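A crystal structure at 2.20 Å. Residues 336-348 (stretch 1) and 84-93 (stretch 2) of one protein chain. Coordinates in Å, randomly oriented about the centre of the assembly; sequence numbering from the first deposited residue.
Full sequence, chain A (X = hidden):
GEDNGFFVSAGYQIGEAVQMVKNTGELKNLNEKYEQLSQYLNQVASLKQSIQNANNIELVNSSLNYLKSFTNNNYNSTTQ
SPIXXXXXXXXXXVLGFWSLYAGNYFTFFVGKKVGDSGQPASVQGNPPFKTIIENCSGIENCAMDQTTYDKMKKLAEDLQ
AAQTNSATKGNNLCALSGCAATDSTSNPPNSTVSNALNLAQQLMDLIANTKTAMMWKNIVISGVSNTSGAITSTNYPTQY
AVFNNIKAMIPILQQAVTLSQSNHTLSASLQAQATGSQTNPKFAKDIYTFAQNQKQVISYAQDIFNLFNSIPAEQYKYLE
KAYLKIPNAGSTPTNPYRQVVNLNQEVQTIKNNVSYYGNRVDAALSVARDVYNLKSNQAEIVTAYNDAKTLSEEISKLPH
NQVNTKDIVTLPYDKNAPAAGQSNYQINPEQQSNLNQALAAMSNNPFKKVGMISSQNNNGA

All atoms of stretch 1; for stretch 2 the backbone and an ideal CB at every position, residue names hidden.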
# COMPACT_ATOMS: atom_id res chain seq x y z
N PRO A 336 23.66 -11.64 4.20
CA PRO A 336 22.33 -11.95 3.64
C PRO A 336 21.44 -10.71 3.73
O PRO A 336 21.84 -9.75 4.41
CB PRO A 336 21.79 -13.05 4.56
CG PRO A 336 22.50 -12.81 5.88
CD PRO A 336 23.89 -12.32 5.49
N TYR A 337 20.27 -10.70 3.07
CA TYR A 337 19.35 -9.57 3.19
C TYR A 337 18.59 -9.51 4.56
O TYR A 337 17.50 -10.06 4.67
CB TYR A 337 18.40 -9.50 1.98
CG TYR A 337 17.49 -8.34 2.02
CD1 TYR A 337 18.02 -7.05 1.82
CD2 TYR A 337 16.08 -8.51 2.24
CE1 TYR A 337 17.17 -5.95 1.86
CE2 TYR A 337 15.21 -7.39 2.27
CZ TYR A 337 15.77 -6.11 2.08
OH TYR A 337 15.00 -4.92 2.08
N ARG A 338 19.20 -8.84 5.56
CA ARG A 338 18.70 -8.81 6.95
C ARG A 338 17.54 -7.85 7.17
O ARG A 338 16.79 -8.01 8.15
CB ARG A 338 19.83 -8.54 7.94
CG ARG A 338 20.72 -9.77 8.12
CD ARG A 338 21.74 -9.65 9.24
NE ARG A 338 21.10 -9.45 10.54
CZ ARG A 338 20.68 -10.41 11.36
NH1 ARG A 338 20.81 -11.70 11.03
NH2 ARG A 338 20.12 -10.07 12.53
N GLN A 339 17.36 -6.88 6.26
CA GLN A 339 16.32 -5.85 6.35
C GLN A 339 14.95 -6.50 6.57
O GLN A 339 14.06 -5.92 7.20
CB GLN A 339 16.31 -4.93 5.08
CG GLN A 339 17.39 -3.92 5.08
CD GLN A 339 17.16 -3.00 6.24
OE1 GLN A 339 16.09 -2.41 6.35
NE2 GLN A 339 18.12 -2.90 7.14
N VAL A 340 14.79 -7.72 6.06
CA VAL A 340 13.54 -8.46 6.11
C VAL A 340 13.10 -8.69 7.59
O VAL A 340 11.96 -9.10 7.86
CB VAL A 340 13.66 -9.76 5.24
CG1 VAL A 340 13.96 -10.98 6.10
CG2 VAL A 340 12.41 -9.96 4.41
N VAL A 341 13.99 -8.39 8.55
CA VAL A 341 13.71 -8.61 9.94
C VAL A 341 12.83 -7.44 10.43
O VAL A 341 12.13 -7.54 11.44
CB VAL A 341 15.03 -8.78 10.73
CG1 VAL A 341 15.59 -7.44 11.18
CG2 VAL A 341 14.79 -9.68 11.89
N ASN A 342 12.86 -6.33 9.71
CA ASN A 342 12.00 -5.19 10.02
C ASN A 342 10.65 -5.27 9.36
O ASN A 342 9.80 -4.42 9.60
CB ASN A 342 12.67 -3.89 9.58
CG ASN A 342 14.02 -3.71 10.24
OD1 ASN A 342 14.18 -4.00 11.42
ND2 ASN A 342 15.01 -3.28 9.49
N LEU A 343 10.44 -6.29 8.50
CA LEU A 343 9.25 -6.32 7.63
C LEU A 343 7.94 -6.28 8.42
O LEU A 343 7.07 -5.43 8.19
CB LEU A 343 9.28 -7.51 6.70
CG LEU A 343 8.06 -7.60 5.82
CD1 LEU A 343 7.85 -6.30 5.02
CD2 LEU A 343 8.13 -8.83 4.91
N ASN A 344 7.80 -7.19 9.37
CA ASN A 344 6.57 -7.31 10.05
C ASN A 344 6.20 -6.04 10.86
O ASN A 344 5.03 -5.66 10.93
CB ASN A 344 6.53 -8.57 10.89
CG ASN A 344 5.12 -8.82 11.39
OD1 ASN A 344 4.79 -8.51 12.52
ND2 ASN A 344 4.24 -9.25 10.48
N GLN A 345 7.18 -5.39 11.45
CA GLN A 345 6.94 -4.16 12.18
C GLN A 345 6.43 -3.09 11.19
O GLN A 345 5.49 -2.34 11.48
CB GLN A 345 8.23 -3.70 12.87
CG GLN A 345 8.17 -2.27 13.33
CD GLN A 345 7.17 -2.10 14.49
OE1 GLN A 345 7.44 -2.52 15.61
NE2 GLN A 345 6.00 -1.49 14.23
N GLU A 346 7.03 -3.03 10.00
CA GLU A 346 6.61 -2.03 9.01
C GLU A 346 5.17 -2.29 8.53
O GLU A 346 4.38 -1.35 8.34
CB GLU A 346 7.55 -2.08 7.83
CG GLU A 346 8.92 -1.58 8.21
CD GLU A 346 9.96 -1.88 7.12
OE1 GLU A 346 9.66 -2.60 6.15
OE2 GLU A 346 11.10 -1.40 7.24
N VAL A 347 4.84 -3.56 8.32
CA VAL A 347 3.50 -3.94 7.91
C VAL A 347 2.48 -3.56 9.00
O VAL A 347 1.41 -3.00 8.71
CB VAL A 347 3.42 -5.45 7.60
CG1 VAL A 347 1.95 -5.89 7.41
CG2 VAL A 347 4.27 -5.75 6.37
N GLN A 348 2.83 -3.84 10.26
CA GLN A 348 1.91 -3.51 11.36
C GLN A 348 1.73 -2.01 11.45
O GLN A 348 0.66 -1.51 11.74
CB GLN A 348 2.44 -4.03 12.68
CG GLN A 348 2.43 -5.57 12.75
CD GLN A 348 1.07 -6.20 12.38
OE1 GLN A 348 0.04 -5.86 12.98
NE2 GLN A 348 1.08 -7.13 11.41
N UNK A 84 5.47 6.63 3.17
CA UNK A 84 6.89 6.33 3.11
C UNK A 84 7.11 4.99 3.78
O UNK A 84 7.88 4.13 3.30
CB UNK A 84 7.73 7.43 3.77
N UNK A 85 6.45 4.80 4.92
CA UNK A 85 6.54 3.55 5.64
C UNK A 85 6.01 2.38 4.75
O UNK A 85 6.58 1.28 4.72
CB UNK A 85 5.76 3.65 6.95
N UNK A 86 4.92 2.63 4.02
CA UNK A 86 4.38 1.62 3.11
C UNK A 86 5.45 1.28 2.05
O UNK A 86 5.69 0.10 1.73
CB UNK A 86 3.09 2.12 2.45
N UNK A 87 6.10 2.30 1.48
CA UNK A 87 7.16 2.07 0.52
C UNK A 87 8.27 1.18 1.11
O UNK A 87 8.73 0.24 0.45
CB UNK A 87 7.74 3.41 0.06
N UNK A 88 8.70 1.47 2.33
CA UNK A 88 9.70 0.66 2.99
C UNK A 88 9.27 -0.81 3.05
O UNK A 88 10.07 -1.73 2.72
CB UNK A 88 9.96 1.20 4.40
N UNK A 89 8.04 -1.05 3.45
CA UNK A 89 7.52 -2.44 3.54
C UNK A 89 7.55 -3.12 2.18
O UNK A 89 8.03 -4.26 2.05
CB UNK A 89 6.09 -2.45 4.09
N UNK A 90 7.04 -2.46 1.16
CA UNK A 90 6.93 -3.07 -0.17
C UNK A 90 8.32 -3.38 -0.74
O UNK A 90 8.56 -4.49 -1.22
CB UNK A 90 6.16 -2.15 -1.12
N UNK A 91 9.25 -2.43 -0.65
CA UNK A 91 10.63 -2.65 -1.15
C UNK A 91 11.30 -3.79 -0.40
O UNK A 91 11.87 -4.69 -1.01
CB UNK A 91 11.47 -1.38 -1.01
N UNK A 92 11.25 -3.74 0.92
CA UNK A 92 11.80 -4.80 1.75
C UNK A 92 11.23 -6.17 1.33
O UNK A 92 11.95 -7.17 1.27
CB UNK A 92 11.50 -4.52 3.22
N UNK A 93 9.94 -6.20 0.99
CA UNK A 93 9.33 -7.47 0.67
C UNK A 93 9.76 -7.94 -0.75
O UNK A 93 9.93 -9.14 -1.02
CB UNK A 93 7.81 -7.35 0.77

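Helical phi/psi values run through all of 84-93, and the axis passes that of helix 343-348 at 8.8 Å, at 144° between N-to-C directions. Side chains therefore face stretch 1 at intervals of three or four residues.

At 84, 86, 87 and 90 the ideal CB has nothing of stretch 1 within 5.5 Å, so this contact leaves the choice open. The residues are Phe-84, Ala-86, Val-87 and Val-90, and none touches stretch 1.

Position 85 points its CB sideways, 5.4 Å from Glu-346 O. That carbonyl invites a donor on a side chain long enough to reach it; Asn, Gln or Lys could be considered. The residue is Asn-85. With chi1 at 171° its end comes nearer, and ND2 donates a hydrogen bond to Glu-346 O at 3.0 Å, nearly linear with an N-H...acceptor angle of 179°.

Position 88 points toward stretch 1, its ideal CB 4.0 Å from Glu-346 OE2. Polar or basic side chains would suit a carboxylate so near, as would a small one. It is Gln-88, whose CB makes that approach; its OE1 is hydrogen-bonded elsewhere in the structure.

At 89 the ideal CB lies 4.0 Å from Glu-346 CB, 4.3 Å from Leu-343 CD1 and 4.4 Å from Val-347 CG2. With three neighbours already at packing distance, a small residue, Ala, Gly or Ser, is the natural expectation. Ala-89 keeps its methyl against the two apolar side chains, while its CA lies 3.4 Å from Glu-346 OE1. The Glu-346 side chain sits as a knob among 85, 88, 89 and 92.

Position 91 has no atom of stretch 1 within 5.5 Å of its ideal CB, so many residues would fit; Ile-91 leads its end away.

At 92 the ideal CB is 3.7 Å from Tyr-337 OH, 4.0 Å from Glu-346 OE1 and 4.4 Å from Leu-343 CD1. This mixed setting favours a compact side chain, perhaps with a hydroxyl: Ser, Thr, Ala or Val. In Thr-92, CG2 packs 3.8 Å from Val-340 CA and 4.2 Å from Leu-343 CB, while OG1 donates to Gln-88 O at 2.7 Å. Water 1 O lies 2.7 Å from Thr-92 OG1, 3.0 Å from Gln-339 OE1 and 2.6 Å from Glu-346 OE2, hydrogen-bonded to each and linking the stretches.

Position 93 places its ideal CB 4.4 Å from Leu-343 CD1, suiting Ala, Ser or a modest apolar residue. In Ser-93, CB lies 4.2 Å from Leu-343 CD2, and OG (chi1 73°, p) donates to Val-90 O at 2.8 Å.

Stretch 2 (84-93) FNAVQAVITS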
# COMPACT_ATOMS: atom_id res chain seq x y z
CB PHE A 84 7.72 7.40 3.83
CG PHE A 84 9.19 7.12 3.82
CD1 PHE A 84 10.00 7.56 2.75
CD2 PHE A 84 9.79 6.40 4.86
CE1 PHE A 84 11.38 7.27 2.73
CE2 PHE A 84 11.14 6.12 4.87
CZ PHE A 84 11.95 6.56 3.79
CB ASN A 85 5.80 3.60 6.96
CG ASN A 85 5.74 2.19 7.57
OD1 ASN A 85 6.72 1.68 8.14
ND2 ASN A 85 4.60 1.50 7.36
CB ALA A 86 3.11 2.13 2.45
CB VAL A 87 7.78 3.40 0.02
CG1 VAL A 87 9.01 3.14 -0.82
CG2 VAL A 87 6.75 4.21 -0.75
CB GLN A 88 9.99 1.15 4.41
CG GLN A 88 10.93 2.35 4.48
CD GLN A 88 12.37 2.04 4.00
OE1 GLN A 88 12.73 0.90 3.58
NE2 GLN A 88 13.22 3.04 4.09
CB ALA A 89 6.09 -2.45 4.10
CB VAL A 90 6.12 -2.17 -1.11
CG1 VAL A 90 6.19 -2.69 -2.56
CG2 VAL A 90 4.68 -2.10 -0.60
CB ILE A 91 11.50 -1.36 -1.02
CG1 ILE A 91 10.95 -0.18 -1.83
CG2 ILE A 91 12.91 -1.64 -1.53
CD1 ILE A 91 10.76 -0.45 -3.28
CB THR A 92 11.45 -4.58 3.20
OG1 THR A 92 12.07 -3.36 3.63
CG2 THR A 92 11.96 -5.71 4.05
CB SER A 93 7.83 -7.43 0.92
OG SER A 93 7.21 -6.69 -0.05
O HOH W 1 13.07 -2.48 6.01
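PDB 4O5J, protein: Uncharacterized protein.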